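Local structure of ribosome biogenesis Nep1 RNA methyltransferase (Archaeoglobus fulgidus, 3O7B) at residues V158-R161 with D162-R165. The protein probably catalyses N1-methylation of a pseudouridine in 16S ribosomal RNA, using S-adenosyl-L-methionine, during ribosome biogenesis. Sequence-based numbering, arbitrary orientation.
Sequences VGLR and DIVR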
loop_
_atom_site.group_PDB
_atom_site.type_symbol
_atom_site.label_atom_id
_atom_site.label_comp_id
_atom_site.label_asym_id
_atom_site.label_seq_id
_atom_site.Cartn_x
_atom_site.Cartn_y
_atom_site.Cartn_z
ATOM N N VAL A 158 -13.498 -23.045 8.963
ATOM C CA VAL A 158 -12.372 -23.729 9.586
ATOM C C VAL A 158 -11.640 -22.720 10.462
ATOM O O VAL A 158 -11.993 -21.537 10.502
ATOM C CB VAL A 158 -11.403 -24.328 8.556
ATOM C CG1 VAL A 158 -12.122 -25.282 7.608
ATOM C CG2 VAL A 158 -10.655 -23.213 7.762
ATOM N N GLY A 159 -10.624 -23.190 11.174
ATOM C CA GLY A 159 -9.816 -22.320 12.002
ATOM C C GLY A 159 -8.431 -22.165 11.424
ATOM O O GLY A 159 -8.051 -22.823 10.456
ATOM N N LEU A 160 -7.669 -21.289 12.067
ATOM C CA LEU A 160 -6.293 -21.066 11.703
ATOM C C LEU A 160 -5.489 -22.367 11.651
ATOM O O LEU A 160 -4.687 -22.575 10.758
ATOM C CB LEU A 160 -5.671 -20.045 12.647
ATOM C CG LEU A 160 -4.205 -19.702 12.402
ATOM C CD1 LEU A 160 -3.968 -19.206 10.953
ATOM C CD2 LEU A 160 -3.810 -18.665 13.393
ATOM N N ARG A 161 -5.744 -23.272 12.607
ATOM C CA ARG A 161 -4.997 -24.532 12.655
ATOM C C ARG A 161 -5.173 -25.353 11.372
ATOM O O ARG A 161 -4.298 -26.102 10.957
ATOM C CB ARG A 161 -5.420 -25.365 13.877
ATOM C CG ARG A 161 -6.890 -25.826 13.849
ATOM C CD ARG A 161 -7.227 -26.759 15.018
ATOM N NE ARG A 161 -7.137 -26.077 16.299
ATOM C CZ ARG A 161 -7.445 -26.636 17.467
ATOM N NH1 ARG A 161 -7.886 -27.886 17.509
ATOM N NH2 ARG A 161 -7.322 -25.938 18.586
ATOM N N ASP A 162 -6.318 -25.192 10.716
ATOM C CA ASP A 162 -6.621 -26.000 9.563
ATOM C C ASP A 162 -5.958 -25.500 8.284
ATOM O O ASP A 162 -5.604 -26.285 7.423
ATOM C CB ASP A 162 -8.147 -26.097 9.434
ATOM C CG ASP A 162 -8.787 -26.570 10.733
ATOM O OD1 ASP A 162 -8.429 -27.686 11.180
ATOM O OD2 ASP A 162 -9.594 -25.840 11.338
ATOM N N ILE A 163 -5.750 -24.191 8.171
ATOM C CA ILE A 163 -5.158 -23.693 6.927
ATOM C C ILE A 163 -3.631 -23.831 6.879
ATOM O O ILE A 163 -3.019 -23.746 5.816
ATOM C CB ILE A 163 -5.615 -22.258 6.587
ATOM C CG1 ILE A 163 -5.248 -21.284 7.708
ATOM C CG2 ILE A 163 -7.125 -22.250 6.289
ATOM C CD1 ILE A 163 -5.382 -19.816 7.304
ATOM N N VAL A 164 -3.023 -24.081 8.040
ATOM C CA VAL A 164 -1.587 -24.338 8.101
ATOM C C VAL A 164 -1.231 -25.835 8.121
ATOM O O VAL A 164 -0.050 -26.193 8.166
ATOM C CB VAL A 164 -0.920 -23.604 9.294
ATOM C CG1 VAL A 164 -1.104 -22.101 9.170
ATOM C CG2 VAL A 164 -1.460 -24.107 10.647
ATOM N N ARG A 165 -2.246 -26.705 8.076
ATOM C CA ARG A 165 -2.023 -28.150 7.890
ATOM C C ARG A 165 -1.188 -28.425 6.651
ATOM O O ARG A 165 -1.476 -27.892 5.578
ATOM C CB ARG A 165 -3.350 -28.893 7.680
ATOM C CG ARG A 165 -4.049 -29.369 8.906
ATOM C CD ARG A 165 -5.366 -30.097 8.543
ATOM N NE ARG A 165 -5.176 -31.499 8.167
ATOM C CZ ARG A 165 -5.632 -32.087 7.060
ATOM N NH1 ARG A 165 -6.330 -31.408 6.158
ATOM N NH2 ARG A 165 -5.385 -33.376 6.858
#
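Asp162 turns its carboxylate back to the start of the short helix 160-163, where OD2 accepts a nearly straight hydrogen bond of 2.8 Å from Gly159 N, using the anti lone pair. With CG beside its own backbone N (chi1 -53°), the acid lies back over the turn, and Asp162 N in turn donates to Gly159 O at 2.9 Å, closing the same turn. Gly159, at the N-cap, brings no side chain of its own, so the side-chain part of the cap comes from Asp162. A leucine in place of Asp162 would probably leave Gly159 N without its acceptor and the helix start held by backbone bonds and apolar contacts. Val158 fits its CB against Asp162 OD2 at 3.6 Å, while its CG2 branch meets CG2 of Ile163. On the inner side, CD1 of Leu160 rests 4.0 Å from CD1 of Ile163; both side chains reach Val31 of strand 28-35, and Leu160 wedges on between that strand and helix 203-209. Arg161 lays its CG alongside the Asp162 carboxylate, but its guanidinium goes on to a salt bridge with Glu208. This short amphipathic helix, begun by the N3 half of a capping box, packs on the central sheet of the SPOUT methyltransferase fold.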